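Local coordinates for protein cell death-related nuclease 4 (Caenorhabditis elegans, PDB 3CG7) that digests RNA and DNA as a 3'-5' exonuclease, preferring single-stranded RNA, and takes part in apoptotic DNA degradation in the nematode, at residues Leu217-Ala222 and Val253-Arg258; Leu21-Phe26 and Ala117-Ser122. All coordinates share one frame; numbering follows the deposited sequence.

Contact 1: residues Leu217-Ala222 and Val253-Arg258; sequences LLTCCA and VVTTIR. With ZN (zinc ion), chain C.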
ATOM      1  N   LEU A 217      -9.595  -5.004  30.003  1.00 44.93           N
ATOM      2  CA  LEU A 217      -8.913  -3.785  30.393  1.00 45.47           C
ATOM      3  C   LEU A 217      -7.529  -3.747  29.765  1.00 45.80           C
ATOM      4  O   LEU A 217      -6.844  -4.772  29.671  1.00 45.40           O
ATOM      5  CB  LEU A 217      -8.792  -3.698  31.918  1.00 45.69           C
ATOM      6  CG  LEU A 217     -10.080  -3.779  32.755  1.00 46.28           C
ATOM      7  CD1 LEU A 217      -9.843  -4.594  34.015  1.00 47.18           C
ATOM      8  CD2 LEU A 217     -10.648  -2.407  33.091  1.00 45.15           C
ATOM      9  N   LEU A 218      -7.123  -2.557  29.340  1.00 46.48           N
ATOM     10  CA  LEU A 218      -5.806  -2.380  28.752  1.00 47.22           C
ATOM     11  C   LEU A 218      -4.843  -1.853  29.785  1.00 48.11           C
ATOM     12  O   LEU A 218      -5.061  -0.793  30.378  1.00 48.38           O
ATOM     13  CB  LEU A 218      -5.856  -1.477  27.519  1.00 47.03           C
ATOM     14  CG  LEU A 218      -6.712  -2.004  26.367  1.00 45.97           C
ATOM     15  CD1 LEU A 218      -6.740  -1.006  25.241  1.00 44.79           C
ATOM     16  CD2 LEU A 218      -6.207  -3.352  25.890  1.00 45.30           C
ATOM     17  N   THR A 219      -3.775  -2.611  29.998  1.00 49.04           N
ATOM     18  CA  THR A 219      -2.832  -2.327  31.061  1.00 50.07           C
ATOM     19  C   THR A 219      -1.418  -2.183  30.496  1.00 50.66           C
ATOM     20  O   THR A 219      -1.116  -2.698  29.420  1.00 50.47           O
ATOM     21  CB  THR A 219      -2.921  -3.418  32.154  1.00 50.05           C
ATOM     22  OG1 THR A 219      -2.380  -2.919  33.376  1.00 51.85           O
ATOM     23  CG2 THR A 219      -2.183  -4.685  31.750  1.00 49.64           C
ATOM     24  N   CYS A 220      -0.559  -1.477  31.219  1.00 51.69           N
ATOM     25  CA  CYS A 220       0.788  -1.181  30.736  1.00 53.07           C
ATOM     26  C   CYS A 220       1.787  -2.320  30.954  1.00 53.82           C
ATOM     27  O   CYS A 220       2.902  -2.284  30.419  1.00 54.24           O
ATOM     28  CB  CYS A 220       1.318   0.089  31.394  1.00 52.81           C
ATOM     29  SG  CYS A 220       1.412  -0.036  33.197  1.00 54.50           S
ATOM     30  N   CYS A 221       1.403  -3.328  31.729  1.00 54.61           N
ATOM     31  CA  CYS A 221       2.363  -4.344  32.135  1.00 54.89           C
ATOM     32  C   CYS A 221       1.771  -5.730  32.349  1.00 54.98           C
ATOM     33  O   CYS A 221       0.662  -5.876  32.851  1.00 55.16           O
ATOM     34  CB  CYS A 221       3.077  -3.885  33.402  1.00 54.96           C
ATOM     35  SG  CYS A 221       4.617  -4.734  33.708  1.00 55.86           S
ATOM     36  N   ALA A 222       2.528  -6.746  31.955  1.00 55.22           N
ATOM     37  CA  ALA A 222       2.157  -8.135  32.199  1.00 55.76           C
ATOM     38  C   ALA A 222       3.407  -8.975  32.437  1.00 56.01           C
ATOM     39  O   ALA A 222       4.426  -8.790  31.765  1.00 56.03           O
ATOM     40  CB  ALA A 222       1.346  -8.694  31.031  1.00 55.73           C
ATOM     41  N   VAL A 253      -1.513  -3.897  27.100  1.00 44.03           N
ATOM     42  CA  VAL A 253      -1.829  -5.306  26.965  1.00 44.15           C
ATOM     43  C   VAL A 253      -3.236  -5.569  27.531  1.00 44.33           C
ATOM     44  O   VAL A 253      -3.684  -4.872  28.437  1.00 43.93           O
ATOM     45  CB  VAL A 253      -0.702  -6.160  27.646  1.00 44.36           C
ATOM     46  CG1 VAL A 253      -1.106  -6.649  29.039  1.00 43.75           C
ATOM     47  CG2 VAL A 253      -0.295  -7.315  26.764  1.00 44.36           C
ATOM     48  N   VAL A 254      -3.933  -6.552  26.962  1.00 45.04           N
ATOM     49  CA  VAL A 254      -5.289  -6.912  27.386  1.00 45.62           C
ATOM     50  C   VAL A 254      -5.269  -7.720  28.670  1.00 46.34           C
ATOM     51  O   VAL A 254      -4.575  -8.732  28.773  1.00 46.00           O
ATOM     52  CB  VAL A 254      -6.049  -7.743  26.312  1.00 45.51           C
ATOM     53  CG1 VAL A 254      -7.380  -8.277  26.863  1.00 45.42           C
ATOM     54  CG2 VAL A 254      -6.305  -6.918  25.081  1.00 45.59           C
ATOM     55  N   THR A 255      -6.054  -7.274  29.643  1.00 47.49           N
ATOM     56  CA  THR A 255      -6.261  -8.044  30.858  1.00 48.59           C
ATOM     57  C   THR A 255      -7.762  -8.270  31.127  1.00 49.30           C
ATOM     58  O   THR A 255      -8.572  -7.342  31.044  1.00 49.46           O
ATOM     59  CB  THR A 255      -5.491  -7.429  32.059  1.00 48.69           C
ATOM     60  OG1 THR A 255      -5.332  -8.420  33.075  1.00 48.72           O
ATOM     61  CG2 THR A 255      -6.193  -6.199  32.625  1.00 48.45           C
ATOM     62  N   THR A 256      -8.113  -9.522  31.400  1.00 49.98           N
ATOM     63  CA  THR A 256      -9.495  -9.942  31.631  1.00 50.62           C
ATOM     64  C   THR A 256      -9.933  -9.697  33.071  1.00 50.93           C
ATOM     65  O   THR A 256      -9.136  -9.810  34.001  1.00 51.15           O
ATOM     66  CB  THR A 256      -9.672 -11.440  31.270  1.00 50.64           C
ATOM     67  OG1 THR A 256      -9.486 -11.609  29.859  1.00 50.98           O
ATOM     68  CG2 THR A 256     -11.059 -11.962  31.657  1.00 51.00           C
ATOM     69  N   ILE A 257     -11.203  -9.355  33.239  1.00 51.49           N
ATOM     70  CA  ILE A 257     -11.809  -9.206  34.560  1.00 52.18           C
ATOM     71  C   ILE A 257     -13.175  -9.916  34.623  1.00 52.55           C
ATOM     72  O   ILE A 257     -13.980  -9.815  33.690  1.00 52.47           O
ATOM     73  CB  ILE A 257     -11.898  -7.704  34.992  1.00 51.99           C
ATOM     74  CG1 ILE A 257     -12.255  -7.586  36.478  1.00 52.37           C
ATOM     75  CG2 ILE A 257     -12.881  -6.925  34.119  1.00 52.24           C
ATOM     76  CD1 ILE A 257     -11.872  -6.262  37.128  1.00 52.11           C
ATOM     77  N   ARG A 258     -13.403 -10.656  35.711  1.00 53.23           N
ATOM     78  CA  ARG A 258     -14.696 -11.312  35.977  1.00 53.83           C
ATOM     79  C   ARG A 258     -15.801 -10.290  36.175  1.00 53.79           C
ATOM     80  O   ARG A 258     -15.561  -9.209  36.701  1.00 53.77           O
ATOM     81  CB  ARG A 258     -14.621 -12.188  37.230  1.00 53.99           C
ATOM     82  CG  ARG A 258     -14.160 -13.616  37.003  1.00 54.42           C
ATOM     83  CD  ARG A 258     -14.372 -14.476  38.254  1.00 54.45           C
ATOM     84  NE  ARG A 258     -13.716 -13.920  39.439  1.00 55.89           N
ATOM     85  CZ  ARG A 258     -12.438 -14.110  39.767  1.00 56.28           C
ATOM     86  NH1 ARG A 258     -11.642 -14.847  39.001  1.00 57.23           N
ATOM     87  NH2 ARG A 258     -11.950 -13.555  40.867  1.00 56.61           N
TER
HETATM   88 ZN    ZN C 299      -0.189   1.596  33.883  1.00 58.48          ZN

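Contact 2: residues Leu21-Phe26 and Ala117-Ser122; sequences LLILDF and AFVCDS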
ATOM      1  N   LEU A  21     -24.658   2.058  25.866  1.00 44.84           N
ATOM      2  CA  LEU A  21     -23.562   1.307  25.284  1.00 43.21           C
ATOM      3  C   LEU A  21     -23.272   1.787  23.867  1.00 42.69           C
ATOM      4  O   LEU A  21     -24.190   1.990  23.057  1.00 42.29           O
ATOM      5  CB  LEU A  21     -23.837  -0.199  25.327  1.00 42.60           C
ATOM      6  CG  LEU A  21     -23.889  -0.875  26.705  1.00 41.57           C
ATOM      7  CD1 LEU A  21     -24.369  -2.317  26.582  1.00 40.26           C
ATOM      8  CD2 LEU A  21     -22.549  -0.820  27.433  1.00 40.23           C
ATOM      9  N   LEU A  22     -21.987   1.977  23.582  1.00 41.98           N
ATOM     10  CA  LEU A  22     -21.551   2.405  22.257  1.00 41.52           C
ATOM     11  C   LEU A  22     -20.913   1.253  21.483  1.00 41.03           C
ATOM     12  O   LEU A  22     -19.849   0.762  21.851  1.00 40.91           O
ATOM     13  CB  LEU A  22     -20.611   3.611  22.359  1.00 41.23           C
ATOM     14  CG  LEU A  22     -21.234   4.906  22.895  1.00 41.36           C
ATOM     15  CD1 LEU A  22     -20.228   6.055  22.878  1.00 41.89           C
ATOM     16  CD2 LEU A  22     -22.474   5.293  22.109  1.00 40.73           C
ATOM     17  N   ILE A  23     -21.587   0.816  20.425  1.00 40.63           N
ATOM     18  CA  ILE A  23     -21.089  -0.279  19.601  1.00 40.43           C
ATOM     19  C   ILE A  23     -20.196   0.269  18.502  1.00 40.72           C
ATOM     20  O   ILE A  23     -20.637   1.059  17.664  1.00 40.34           O
ATOM     21  CB  ILE A  23     -22.220  -1.119  18.989  1.00 40.26           C
ATOM     22  CG1 ILE A  23     -22.965  -1.900  20.074  1.00 39.34           C
ATOM     23  CG2 ILE A  23     -21.663  -2.096  17.966  1.00 40.18           C
ATOM     24  CD1 ILE A  23     -24.116  -1.157  20.673  1.00 39.21           C
ATOM     25  N   LEU A  24     -18.938  -0.171  18.521  1.00 41.11           N
ATOM     26  CA  LEU A  24     -17.897   0.386  17.670  1.00 41.44           C
ATOM     27  C   LEU A  24     -17.331  -0.645  16.718  1.00 41.42           C
ATOM     28  O   LEU A  24     -17.085  -1.793  17.096  1.00 41.31           O
ATOM     29  CB  LEU A  24     -16.775   0.970  18.536  1.00 41.67           C
ATOM     30  CG  LEU A  24     -15.538   1.606  17.886  1.00 42.42           C
ATOM     31  CD1 LEU A  24     -14.959   2.638  18.819  1.00 44.49           C
ATOM     32  CD2 LEU A  24     -14.475   0.578  17.542  1.00 43.39           C
ATOM     33  N   ASP A  25     -17.120  -0.225  15.479  1.00 41.64           N
ATOM     34  CA  ASP A  25     -16.331  -1.012  14.551  1.00 41.93           C
ATOM     35  C   ASP A  25     -15.367  -0.166  13.732  1.00 41.81           C
ATOM     36  O   ASP A  25     -15.698   0.948  13.297  1.00 41.70           O
ATOM     37  CB  ASP A  25     -17.203  -1.843  13.623  1.00 42.19           C
ATOM     38  CG  ASP A  25     -16.376  -2.739  12.716  1.00 44.00           C
ATOM     39  OD1 ASP A  25     -15.694  -3.652  13.238  1.00 45.56           O
ATOM     40  OD2 ASP A  25     -16.383  -2.515  11.484  1.00 45.32           O
ATOM     41  N   PHE A  26     -14.169  -0.718  13.549  1.00 41.46           N
ATOM     42  CA  PHE A  26     -13.158  -0.166  12.666  1.00 41.16           C
ATOM     43  C   PHE A  26     -12.973  -1.095  11.481  1.00 41.61           C
ATOM     44  O   PHE A  26     -13.042  -2.317  11.635  1.00 42.05           O
ATOM     45  CB  PHE A  26     -11.817  -0.064  13.388  1.00 40.52           C
ATOM     46  CG  PHE A  26     -11.736   1.047  14.388  1.00 39.23           C
ATOM     47  CD1 PHE A  26     -12.050   2.352  14.035  1.00 37.96           C
ATOM     48  CD2 PHE A  26     -11.295   0.793  15.678  1.00 38.68           C
ATOM     49  CE1 PHE A  26     -11.959   3.387  14.960  1.00 37.23           C
ATOM     50  CE2 PHE A  26     -11.191   1.821  16.608  1.00 38.57           C
ATOM     51  CZ  PHE A  26     -11.529   3.123  16.243  1.00 38.53           C
ATOM     52  N   ALA A 117     -19.982   2.721  27.968  1.00 47.22           N
ATOM     53  CA  ALA A 117     -18.877   1.863  27.572  1.00 45.56           C
ATOM     54  C   ALA A 117     -18.970   1.470  26.102  1.00 44.40           C
ATOM     55  O   ALA A 117     -20.055   1.454  25.521  1.00 44.22           O
ATOM     56  CB  ALA A 117     -18.827   0.621  28.460  1.00 45.23           C
ATOM     57  N   PHE A 118     -17.821   1.145  25.516  1.00 43.10           N
ATOM     58  CA  PHE A 118     -17.756   0.645  24.149  1.00 42.07           C
ATOM     59  C   PHE A 118     -17.864  -0.866  24.070  1.00 41.26           C
ATOM     60  O   PHE A 118     -17.418  -1.581  24.974  1.00 41.28           O
ATOM     61  CB  PHE A 118     -16.484   1.133  23.450  1.00 42.03           C
ATOM     62  CG  PHE A 118     -16.547   2.568  23.051  1.00 42.14           C
ATOM     63  CD1 PHE A 118     -17.111   2.936  21.829  1.00 42.02           C
ATOM     64  CD2 PHE A 118     -16.078   3.560  23.904  1.00 41.70           C
ATOM     65  CE1 PHE A 118     -17.190   4.274  21.453  1.00 41.59           C
ATOM     66  CE2 PHE A 118     -16.155   4.901  23.542  1.00 42.10           C
ATOM     67  CZ  PHE A 118     -16.711   5.260  22.312  1.00 41.96           C
ATOM     68  N   VAL A 119     -18.450  -1.330  22.971  1.00 40.33           N
ATOM     69  CA  VAL A 119     -18.710  -2.741  22.730  1.00 39.77           C
ATOM     70  C   VAL A 119     -18.136  -3.161  21.363  1.00 39.87           C
ATOM     71  O   VAL A 119     -18.460  -2.561  20.329  1.00 39.10           O
ATOM     72  CB  VAL A 119     -20.242  -3.029  22.755  1.00 39.58           C
ATOM     73  CG1 VAL A 119     -20.531  -4.509  22.490  1.00 38.86           C
ATOM     74  CG2 VAL A 119     -20.869  -2.576  24.081  1.00 39.43           C
ATOM     75  N   CYS A 120     -17.301  -4.200  21.363  1.00 40.00           N
ATOM     76  CA  CYS A 120     -16.730  -4.729  20.128  1.00 40.67           C
ATOM     77  C   CYS A 120     -16.940  -6.228  20.024  1.00 40.99           C
ATOM     78  O   CYS A 120     -17.320  -6.873  20.999  1.00 41.24           O
ATOM     79  CB  CYS A 120     -15.247  -4.396  20.042  1.00 40.48           C
ATOM     80  SG  CYS A 120     -14.915  -2.644  20.288  1.00 42.70           S
ATOM     81  N   ASP A 121     -16.688  -6.779  18.839  1.00 41.24           N
ATOM     82  CA  ASP A 121     -16.868  -8.208  18.609  1.00 41.68           C
ATOM     83  C   ASP A 121     -15.597  -9.028  18.859  1.00 41.71           C
ATOM     84  O   ASP A 121     -15.591 -10.240  18.631  1.00 41.82           O
ATOM     85  CB  ASP A 121     -17.409  -8.466  17.196  1.00 41.74           C
ATOM     86  CG  ASP A 121     -16.388  -8.163  16.108  1.00 43.00           C
ATOM     87  OD1 ASP A 121     -15.476  -7.331  16.327  1.00 43.65           O
ATOM     88  OD2 ASP A 121     -16.503  -8.764  15.020  1.00 44.79           O
ATOM     89  N   SER A 122     -14.534  -8.362  19.314  1.00 41.68           N
ATOM     90  CA  SER A 122     -13.273  -9.017  19.686  1.00 42.18           C
ATOM     91  C   SER A 122     -12.357  -8.020  20.379  1.00 42.65           C
ATOM     92  O   SER A 122     -12.760  -6.890  20.652  1.00 43.12           O
ATOM     93  CB  SER A 122     -12.569  -9.631  18.465  1.00 42.03           C
ATOM     94  OG  SER A 122     -11.946  -8.634  17.678  1.00 42.27           O
TER

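Contact 1: residues Leu217-Ala222 and Val253-Arg258
Thr219 and Val253 lie side by side at one end of a short antiparallel strand pair, their methyls CG2 and CG1 meeting at 3.5 Å. They form a hydrogen-bonded pair: Thr219 N gives its hydrogen to Val253 O at 2.7 Å, and Val253 N reaches Thr219 O at 2.6 Å. Two residues along, Leu217 and Thr255 repeat the pattern, with Thr255 N to Leu217 O at 2.6 Å and an N-H...O angle of 161°. On this same face Thr255 has OG1 anti to the backbone N (chi1 -160°), which leaves CG2 between N and the carbonyl carbon and puts the methyl, rather than the hydroxyl, against Leu217 CB, 3.7 Å away. Leu217 CD1 continues past the strand end to Ile257 CG2, while Ala222 CB closes on Val253 CG1 at the other end, so that this one valine methyl touches both Thr219 and Ala222. The opposite face carries the non-hydrogen-bonded pair Leu218 and Val254, whose CD2 and CG2 touch at 3.7 Å.

Directly after the strand, Cys220 turns away from the partner segment and binds the zinc ion through SG at 2.4 Å. Cys270, Cys273 and Cys280 complete this four-cysteine site, and Thr219, the residue before Cys220, also touches Cys270. Within the chain, 253-256 is one of the two edge strands of the mixed sheet. Its neighbour 216-219 is flanked by strand 147-150, and Trp127 of helix 124-136 covers the face bearing Leu218 and Val254.

Contact 2: residues Leu21-Phe26 and Ala117-Ser122
The central parallel pair of the RNase H-like exonuclease fold is formed here by strands 20-28 and 116-120, the first of which carries the metal-binding Asp25. Three backbone hydrogen bonds join them in the staggered pattern of parallel strands: Leu22 N to Ala117 O at 2.8 Å, nearly straight at 177°, Val119 N to Leu22 O, and Leu24 N to Val119 O at 3.0 Å. Leu22 thus bonds through both its N and its O to residues flanking Phe118.

On one face, Ile23 and Val119 run side by side, CG1 to CB 4.0 Å, and Val119 CG2 also reaches Leu21 CB; helix 191-207, which supplies Asp194 to the metal site, packs on this side through Leu202 and Ile198. The other face is built round the Phe118 ring, which meets Phe145 edge-to-face.

Past the paired residues, Asp25, which binds the magnesium ion together with Glu27 and Asp194, has OD1 4.8 Å from Asp121 OD1, without contact. Ser122 OG then caps Gln124 N at the start of helix 124-136. With CG anti to the backbone N (chi1 179°), Leu24 splits its branches between two rings: CD1 goes to Phe118, and CD2 sits 3.6 Å above the plane of Phe26, toward the rim. The Phe118 ring itself meets two leucines, Leu22 CD1 lying 3.6 Å from CZ and Leu24 CD1 3.7 Å from CD1.

How the contacts relate
Both contacts belong to one mixed sheet, and they illustrate how a single sheet can serve two metal sites. Along the chain both segments of contact 2 come before those of contact 1. Contact 2 lies nearer the middle of the molecule, whereas contact 1 forms the sheet's far end, with strand 147-150 standing between 116-120 and 216-219. Their centres are about 17 Å apart and their nearest atoms about 8 Å, so they do not touch. Helix 124-136 links them, reaching contact 1 through Trp127 and contact 2 through Asp125, Ile129 and Ala130. Through the shared sheet, the exonuclease core with its magnesium-binding residues runs on into the zinc-bearing C-terminal part.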